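Local coordinates for protein acyl-coenzyme A oxidase acox-1.1 (Caenorhabditis elegans, PDB 5K3H) that catalyses the first step of peroxisomal beta-oxidation, the FAD-dependent desaturation of saturated acyl-CoA chains to trans-2-enoyl-CoA, with oxygen reduced to hydrogen peroxide, at residues Thr80-Arg85 / His100-Val105; Pro62-Thr67 / Ala417-Glu422; Glu88-Asp91 / Glu97-His100. All coordinates share one frame; numbering follows the deposited sequence.

How the contacts relate
Coming from the N terminus, the chain leaves helix 38-52 and reaches the loop 62-67, which opens contact 2. It then climbs helix 68-85, whose last turns enter contact 1, bends through 88-91, and returns as helix 97-105. Contact 3 closes that short bend, and contact 1 closes the longer loop around it; the two share H100 in sequence and touch where L101 CD2 packs on I90 CD1 at 3.7 Å. Both lie inside the larger loop that ends at 417-422, some 350 residues on. Contacts 1 and 3 thus brace one helical hairpin of the N-terminal domain, whereas contact 2, centred about 20 Å from the centre of contact 1, ties this domain to the C-alpha1 region.

Contact 1. Residues Thr80-Arg85 / His100-Val105; sequences TVLTQR and HLNNEV
L82 meets L101, N102 and V105 where two consecutive helices, 68-85 and 97-105, pack as a roughly antiparallel pair in the all-helical N-terminal domain of the acyl-CoA oxidase fold. The axes of the two short segments run at 142° to each other and stay 12.1 Å apart at their closest, a wide spacing bridged from the 80-85 side by L82 alone. Its CB points at the facing helix, and a chi1 of -86°, which sets CG anti to the carbonyl carbon, carries the branch point to V105. The two side chains reach tip to tip, with L82 CG 4.0 Å from V105 CG1. There the leucine forks. CD1 stays beside V105 CG1 and ends against the side-chain amide of N102, L82 CD1 lying 3.4 Å from N102 OD1 in a plain van der Waals touch. CD2 goes instead to L101, whose side chain runs alongside that of L82, pointing the other way; the nearest pair is L82 CD2 to L101 CD1, 3.8 Å, and L101 CG and CD2 follow close behind. L51 of helix 38-52 packs on both L101 and V105 and extends this apolar layer, while T80 and T83 lie against Y661 and M665 of the second subunit. Within 80-85, T83 OG1 donates to T80 O at 2.7 Å, approaching the same face of that carbonyl as Q84 N.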
loop_
_atom_site.group_PDB
_atom_site.type_symbol
_atom_site.label_atom_id
_atom_site.label_comp_id
_atom_site.label_asym_id
_atom_site.label_seq_id
_atom_site.Cartn_x
_atom_site.Cartn_y
_atom_site.Cartn_z
ATOM N N THR B 80 -4.245 31.579 6.302
ATOM C CA THR B 80 -4.593 32.952 6.663
ATOM C C THR B 80 -4.924 33.784 5.426
ATOM O O THR B 80 -5.864 34.591 5.449
ATOM C CB THR B 80 -3.473 33.608 7.474
ATOM O OG1 THR B 80 -2.273 33.617 6.707
ATOM C CG2 THR B 80 -3.231 32.896 8.796
ATOM N N VAL B 81 -4.175 33.605 4.332
ATOM C CA VAL B 81 -4.521 34.313 3.100
ATOM C C VAL B 81 -5.913 33.917 2.618
ATOM O O VAL B 81 -6.683 34.768 2.157
ATOM C CB VAL B 81 -3.463 34.057 2.019
ATOM C CG1 VAL B 81 -3.835 34.797 0.749
ATOM C CG2 VAL B 81 -2.095 34.474 2.523
ATOM N N LEU B 82 -6.267 32.627 2.726
ATOM C CA LEU B 82 -7.607 32.182 2.329
ATOM C C LEU B 82 -8.697 32.919 3.101
ATOM O O LEU B 82 -9.596 33.507 2.499
ATOM C CB LEU B 82 -7.774 30.675 2.536
ATOM C CG LEU B 82 -7.333 29.685 1.452
ATOM C CD1 LEU B 82 -7.705 28.243 1.893
ATOM C CD2 LEU B 82 -7.882 30.014 0.054
ATOM N N THR B 83 -8.601 32.956 4.433
ATOM C CA THR B 83 -9.652 33.597 5.223
ATOM C C THR B 83 -9.819 35.060 4.832
ATOM O O THR B 83 -10.908 35.626 4.972
ATOM C CB THR B 83 -9.321 33.524 6.715
ATOM O OG1 THR B 83 -8.102 34.226 6.937
ATOM C CG2 THR B 83 -9.093 32.110 7.165
ATOM N N GLN B 84 -8.745 35.675 4.340
ATOM C CA GLN B 84 -8.725 37.074 3.928
ATOM C C GLN B 84 -9.299 37.277 2.524
ATOM O O GLN B 84 -10.145 38.155 2.318
ATOM C CB GLN B 84 -7.288 37.589 4.044
ATOM C CG GLN B 84 -6.973 38.888 3.324
ATOM C CD GLN B 84 -5.474 39.211 3.358
ATOM O OE1 GLN B 84 -4.648 38.381 3.785
ATOM N NE2 GLN B 84 -5.115 40.410 2.877
ATOM N N ARG B 85 -8.865 36.485 1.538
ATOM C CA ARG B 85 -9.273 36.700 0.150
ATOM C C ARG B 85 -10.403 35.775 -0.307
ATOM O O ARG B 85 -10.847 35.895 -1.455
ATOM C CB ARG B 85 -8.085 36.511 -0.792
ATOM C CG ARG B 85 -6.773 37.047 -0.256
ATOM C CD ARG B 85 -6.495 38.426 -0.781
ATOM N NE ARG B 85 -6.587 38.473 -2.235
ATOM C CZ ARG B 85 -5.551 38.297 -3.048
ATOM N NH1 ARG B 85 -4.349 38.028 -2.545
ATOM N NH2 ARG B 85 -5.728 38.360 -4.363
ATOM N N HIS B 100 -13.376 22.400 -3.349
ATOM C CA HIS B 100 -12.458 22.580 -4.473
ATOM C C HIS B 100 -11.350 23.583 -4.147
ATOM O O HIS B 100 -10.162 23.304 -4.361
ATOM C CB HIS B 100 -13.245 23.013 -5.711
ATOM C CG HIS B 100 -12.392 23.316 -6.903
ATOM N ND1 HIS B 100 -11.572 22.375 -7.491
ATOM C CD2 HIS B 100 -12.296 24.432 -7.667
ATOM C CE1 HIS B 100 -10.971 22.917 -8.539
ATOM N NE2 HIS B 100 -11.387 24.168 -8.661
ATOM N N LEU B 101 -11.719 24.749 -3.610
ATOM C CA LEU B 101 -10.728 25.754 -3.249
ATOM C C LEU B 101 -9.650 25.174 -2.335
ATOM O O LEU B 101 -8.451 25.372 -2.568
ATOM C CB LEU B 101 -11.434 26.938 -2.574
ATOM C CG LEU B 101 -10.629 28.081 -1.950
ATOM C CD1 LEU B 101 -9.904 28.922 -2.995
ATOM C CD2 LEU B 101 -11.552 28.939 -1.084
ATOM N N ASN B 102 -10.054 24.416 -1.312
ATOM C CA ASN B 102 -9.068 23.842 -0.407
ATOM C C ASN B 102 -8.182 22.816 -1.116
ATOM O O ASN B 102 -6.975 22.751 -0.847
ATOM C CB ASN B 102 -9.758 23.244 0.823
ATOM C CG ASN B 102 -10.170 24.327 1.874
ATOM O OD1 ASN B 102 -9.727 25.495 1.826
ATOM N ND2 ASN B 102 -11.029 23.933 2.810
ATOM N N ASN B 103 -8.752 22.008 -2.025
ATOM C CA ASN B 103 -7.946 21.017 -2.754
ATOM C C ASN B 103 -6.852 21.682 -3.582
ATOM O O ASN B 103 -5.719 21.189 -3.621
ATOM C CB ASN B 103 -8.820 20.176 -3.689
ATOM C CG ASN B 103 -9.765 19.263 -2.964
ATOM O OD1 ASN B 103 -9.499 18.813 -1.851
ATOM N ND2 ASN B 103 -10.899 18.980 -3.600
ATOM N N GLU B 104 -7.192 22.774 -4.290
ATOM C CA GLU B 104 -6.212 23.543 -5.058
ATOM C C GLU B 104 -5.154 24.152 -4.146
ATOM O O GLU B 104 -3.947 24.037 -4.397
ATOM C CB GLU B 104 -6.908 24.671 -5.834
ATOM C CG GLU B 104 -7.646 24.276 -7.099
ATOM C CD GLU B 104 -6.866 24.593 -8.373
ATOM O OE1 GLU B 104 -5.827 25.294 -8.314
ATOM O OE2 GLU B 104 -7.272 24.078 -9.438
ATOM N N VAL B 105 -5.593 24.835 -3.094
ATOM C CA VAL B 105 -4.689 25.631 -2.269
ATOM C C VAL B 105 -4.046 24.782 -1.182
ATOM O O VAL B 105 -2.820 24.725 -1.082
ATOM C CB VAL B 105 -5.447 26.864 -1.704
ATOM C CG1 VAL B 105 -4.632 27.637 -0.675
ATOM C CG2 VAL B 105 -5.800 27.806 -2.838
#

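Contact 2. Residues Pro62-Thr67 / Ala417-Glu422; sequences PLPYMT and ASYISE
P64 and L63, on a short 3-10 turn of the N-terminal domain, rest against the ring of Y419, which stands at the N-cap position of helix 420-428 in the C-alpha1 region. The contact joins two domains of the oxidase fold by apolar packing, with no hydrogen bond between the segments. The closer-packed part is at the tyrosine. P64 CG approaches the ring obliquely, 4.3 Å from Y419 CD1, and L63 CD1 comes equally near to Y419 OH. E422 CB lies 4.0 Å above one face of the Y419 ring, nearer the ring's margin than its centre, and the hydroxyl of this buried tyrosine is hydrogen-bonded to E109. With CG swung anti to the backbone N (chi1 -154°), the ring extends from its loop to meet the 3-10 turn. On the A417 side the packing is looser: the CA atoms of P64 and A417 come within 8.0 Å, yet the short A417 side chain does not touch the turn, and W643 of helix 636-645 packs on both residues. P64 keeps some exposure and also touches P241 of the second subunit. Just before the helix the chain makes an ST turn, with I420 N donating to S418 OG at 3.2 Å and an N-H...O angle of 170°.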
loop_
_atom_site.group_PDB
_atom_site.type_symbol
_atom_site.label_atom_id
_atom_site.label_comp_id
_atom_site.label_asym_id
_atom_site.label_seq_id
_atom_site.Cartn_x
_atom_site.Cartn_y
_atom_site.Cartn_z
ATOM N N PRO B 62 7.665 22.711 -4.316
ATOM C CA PRO B 62 7.037 21.376 -4.314
ATOM C C PRO B 62 6.962 20.782 -2.905
ATOM O O PRO B 62 7.970 20.674 -2.196
ATOM C CB PRO B 62 7.949 20.557 -5.235
ATOM C CG PRO B 62 8.465 21.572 -6.188
ATOM C CD PRO B 62 8.680 22.821 -5.380
ATOM N N LEU B 63 5.745 20.393 -2.506
ATOM C CA LEU B 63 5.534 19.865 -1.156
ATOM C C LEU B 63 6.461 18.714 -0.783
ATOM O O LEU B 63 6.866 18.650 0.390
ATOM C CB LEU B 63 4.067 19.454 -0.963
ATOM C CG LEU B 63 3.032 20.556 -1.191
ATOM C CD1 LEU B 63 1.665 20.157 -0.650
ATOM C CD2 LEU B 63 3.478 21.901 -0.587
ATOM N N PRO B 64 6.818 17.775 -1.677
ATOM C CA PRO B 64 7.733 16.700 -1.257
ATOM C C PRO B 64 9.132 17.198 -0.900
ATOM O O PRO B 64 9.894 16.445 -0.273
ATOM C CB PRO B 64 7.773 15.770 -2.478
ATOM C CG PRO B 64 6.554 16.088 -3.270
ATOM C CD PRO B 64 6.259 17.520 -3.024
ATOM N N TYR B 65 9.498 18.433 -1.268
ATOM C CA TYR B 65 10.801 18.960 -0.857
ATOM C C TYR B 65 10.863 19.321 0.611
ATOM O O TYR B 65 11.964 19.353 1.161
ATOM C CB TYR B 65 11.182 20.239 -1.596
ATOM C CG TYR B 65 11.467 20.158 -3.066
ATOM C CD1 TYR B 65 11.431 18.956 -3.754
ATOM C CD2 TYR B 65 11.793 21.314 -3.764
ATOM C CE1 TYR B 65 11.688 18.916 -5.102
ATOM C CE2 TYR B 65 12.058 21.284 -5.101
ATOM C CZ TYR B 65 12.003 20.092 -5.773
ATOM O OH TYR B 65 12.280 20.091 -7.117
ATOM N N MET B 66 9.715 19.577 1.244
ATOM C CA MET B 66 9.626 20.255 2.525
ATOM C C MET B 66 9.648 19.262 3.688
ATOM O O MET B 66 9.066 18.176 3.617
ATOM C CB MET B 66 8.330 21.061 2.591
ATOM C CG MET B 66 8.169 22.167 1.570
ATOM S SD MET B 66 6.580 22.992 1.887
ATOM C CE MET B 66 6.359 24.088 0.499
ATOM N N THR B 67 10.283 19.664 4.788
ATOM C CA THR B 67 10.132 18.913 6.024
ATOM C C THR B 67 8.716 19.097 6.576
ATOM O O THR B 67 7.945 19.954 6.114
ATOM C CB THR B 67 11.168 19.365 7.052
ATOM O OG1 THR B 67 10.906 20.732 7.397
ATOM C CG2 THR B 67 12.557 19.294 6.457
ATOM N N ALA B 417 7.925 12.387 -7.173
ATOM C CA ALA B 417 7.508 13.106 -8.373
ATOM C C ALA B 417 6.229 12.536 -8.992
ATOM O O ALA B 417 5.596 13.219 -9.811
ATOM C CB ALA B 417 8.643 13.111 -9.403
ATOM N N SER B 418 5.863 11.285 -8.669
ATOM C CA SER B 418 4.579 10.748 -9.109
ATOM C C SER B 418 3.450 11.190 -8.186
ATOM O O SER B 418 2.307 11.344 -8.632
ATOM C CB SER B 418 4.621 9.238 -9.150
ATOM O OG SER B 418 4.379 8.754 -7.846
ATOM N N TYR B 419 3.747 11.330 -6.894
ATOM C CA TYR B 419 2.890 11.779 -5.797
ATOM C C TYR B 419 1.891 10.722 -5.357
ATOM O O TYR B 419 1.169 10.967 -4.385
ATOM C CB TYR B 419 2.132 13.077 -6.121
ATOM C CG TYR B 419 1.770 13.872 -4.883
ATOM C CD1 TYR B 419 2.760 14.281 -3.975
ATOM C CD2 TYR B 419 0.454 14.218 -4.609
ATOM C CE1 TYR B 419 2.453 14.998 -2.844
ATOM C CE2 TYR B 419 0.136 14.949 -3.469
ATOM C CZ TYR B 419 1.151 15.324 -2.596
ATOM O OH TYR B 419 0.856 16.039 -1.460
ATOM N N ILE B 420 1.859 9.544 -5.989
ATOM C CA ILE B 420 0.812 8.557 -5.724
ATOM C C ILE B 420 0.964 7.923 -4.347
ATOM O O ILE B 420 -0.037 7.590 -3.693
ATOM C CB ILE B 420 0.815 7.490 -6.832
ATOM C CG1 ILE B 420 0.484 8.140 -8.179
ATOM C CG2 ILE B 420 -0.207 6.429 -6.523
ATOM C CD1 ILE B 420 0.617 7.205 -9.355
ATOM N N SER B 421 2.190 7.775 -3.858
ATOM C CA SER B 421 2.355 7.182 -2.537
ATOM C C SER B 421 1.703 8.016 -1.445
ATOM O O SER B 421 1.177 7.458 -0.475
ATOM C CB SER B 421 3.840 6.979 -2.238
ATOM O OG SER B 421 4.512 8.218 -2.106
ATOM N N GLU B 422 1.723 9.346 -1.574
ATOM C CA GLU B 422 1.032 10.213 -0.623
ATOM C C GLU B 422 -0.473 10.188 -0.864
ATOM O O GLU B 422 -1.259 10.189 0.091
ATOM C CB GLU B 422 1.581 11.642 -0.728
ATOM C CG GLU B 422 1.100 12.624 0.359
ATOM C CD GLU B 422 1.636 12.328 1.752
ATOM O OE1 GLU B 422 2.687 11.655 1.878
ATOM O OE2 GLU B 422 0.981 12.747 2.728
#

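Contact 3. Residues Glu88-Asp91 / Glu97-His100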
loop_
_atom_site.group_PDB
_atom_site.type_symbol
_atom_site.label_atom_id
_atom_site.label_comp_id
_atom_site.label_asym_id
_atom_site.label_seq_id
_atom_site.Cartn_x
_atom_site.Cartn_y
_atom_site.Cartn_z
ATOM N N GLU B 88 -13.198 36.720 -2.782
ATOM C CA GLU B 88 -12.884 37.121 -4.144
ATOM C C GLU B 88 -12.890 35.961 -5.117
ATOM O O GLU B 88 -12.823 36.189 -6.327
ATOM C CB GLU B 88 -11.504 37.773 -4.163
ATOM C CG GLU B 88 -11.376 38.941 -3.201
ATOM C CD GLU B 88 -9.937 39.312 -2.952
ATOM O OE1 GLU B 88 -9.150 39.342 -3.928
ATOM O OE2 GLU B 88 -9.609 39.618 -1.780
ATOM N N ILE B 89 -13.002 34.731 -4.622
ATOM C CA ILE B 89 -12.836 33.550 -5.446
ATOM C C ILE B 89 -14.090 32.687 -5.454
ATOM O O ILE B 89 -14.447 32.129 -6.495
ATOM C CB ILE B 89 -11.606 32.730 -4.979
ATOM C CG1 ILE B 89 -10.405 33.661 -4.739
ATOM C CG2 ILE B 89 -11.215 31.671 -6.019
ATOM C CD1 ILE B 89 -9.287 33.053 -3.890
ATOM N N ILE B 90 -14.787 32.577 -4.315
ATOM C CA ILE B 90 -15.900 31.637 -4.178
ATOM C C ILE B 90 -17.080 32.289 -3.456
ATOM O O ILE B 90 -17.006 33.411 -2.956
ATOM C CB ILE B 90 -15.512 30.339 -3.420
ATOM C CG1 ILE B 90 -15.151 30.659 -1.963
ATOM C CG2 ILE B 90 -14.405 29.571 -4.141
ATOM C CD1 ILE B 90 -15.190 29.470 -1.043
ATOM N N ASP B 91 -18.194 31.554 -3.439
ATOM C CA ASP B 91 -19.274 31.780 -2.499
ATOM C C ASP B 91 -18.941 31.009 -1.232
ATOM O O ASP B 91 -19.024 29.771 -1.235
ATOM C CB ASP B 91 -20.602 31.312 -3.091
ATOM C CG ASP B 91 -21.736 31.237 -2.056
ATOM O OD1 ASP B 91 -22.824 30.735 -2.419
ATOM O OD2 ASP B 91 -21.555 31.681 -0.895
ATOM N N GLU B 97 -17.648 24.556 -3.549
ATOM C CA GLU B 97 -16.693 25.571 -3.984
ATOM C C GLU B 97 -15.543 25.674 -2.993
ATOM O O GLU B 97 -14.395 25.910 -3.388
ATOM C CB GLU B 97 -17.367 26.939 -4.179
ATOM C CG GLU B 97 -18.462 26.985 -5.251
ATOM C CD GLU B 97 -18.719 28.392 -5.832
ATOM O OE1 GLU B 97 -18.128 29.396 -5.357
ATOM O OE2 GLU B 97 -19.533 28.488 -6.776
ATOM N N LEU B 98 -15.837 25.528 -1.699
ATOM C CA LEU B 98 -14.789 25.542 -0.681
ATOM C C LEU B 98 -13.992 24.237 -0.699
ATOM O O LEU B 98 -12.769 24.242 -0.546
ATOM C CB LEU B 98 -15.415 25.784 0.699
ATOM C CG LEU B 98 -14.548 25.880 1.952
ATOM C CD1 LEU B 98 -13.632 27.095 1.896
ATOM C CD2 LEU B 98 -15.414 25.954 3.198
ATOM N N TYR B 99 -14.667 23.112 -0.926
ATOM C CA TYR B 99 -13.969 21.841 -1.043
ATOM C C TYR B 99 -12.955 21.895 -2.185
ATOM O O TYR B 99 -11.789 21.517 -2.018
ATOM C CB TYR B 99 -15.000 20.733 -1.256
ATOM C CG TYR B 99 -14.432 19.341 -1.263
ATOM C CD1 TYR B 99 -13.855 18.809 -0.119
ATOM C CD2 TYR B 99 -14.465 18.556 -2.412
ATOM C CE1 TYR B 99 -13.339 17.545 -0.103
ATOM C CE2 TYR B 99 -13.948 17.280 -2.406
ATOM C CZ TYR B 99 -13.381 16.779 -1.247
ATOM O OH TYR B 99 -12.839 15.505 -1.216
ATOM N N HIS B 100 -13.376 22.400 -3.349
ATOM C CA HIS B 100 -12.458 22.580 -4.473
ATOM C C HIS B 100 -11.350 23.583 -4.147
ATOM O O HIS B 100 -10.162 23.304 -4.361
ATOM C CB HIS B 100 -13.245 23.013 -5.711
ATOM C CG HIS B 100 -12.392 23.316 -6.903
ATOM N ND1 HIS B 100 -11.572 22.375 -7.491
ATOM C CD2 HIS B 100 -12.296 24.432 -7.667
ATOM C CE1 HIS B 100 -10.971 22.917 -8.539
ATOM N NE2 HIS B 100 -11.387 24.168 -8.661
#
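A side-chain-to-backbone hydrogen bond, D91 N to E97 OE1, fastens the connecting loop of a helical hairpin to the first turn of helix 97-105, and I90 adds apolar packing beside it. The place is the N-terminal helical domain, in the bend between helix 68-85 and helix 97-105. The bond is of ordinary length, 2.9 Å from D91 N to E97 OE1, and nearly straight, with an N-H...O angle of 170°; the donor arrives on the syn side of the carboxylate, 33° out of its plane. The E97 chain, extended beyond CG, runs antiparallel alongside the I90 side chain to reach it. The same oxygen rests on the isoleucine, E97 OE1 being 3.4 Å from I90 CB. Its partner OE2 forms a salt bridge with R43 of helix 38-52, whose guanidinium also bonds I89 O, so one arginine links both sides of the bend. Replacing E97 by an alanine would probably leave D91 N and the R43 charge without this mate, and the loop tied to the helix chiefly by the I90 packing. D91 OD2 is hydrogen-bonded to T93 OG1. I90 holds CG1 between its backbone N and carbonyl carbon (chi1 65°), which carries CD1 across to L98. There I90 CD1 lies 4.0 Å from L98 CA. The other branch, I90 CG2, sits 3.7 Å from E97 O.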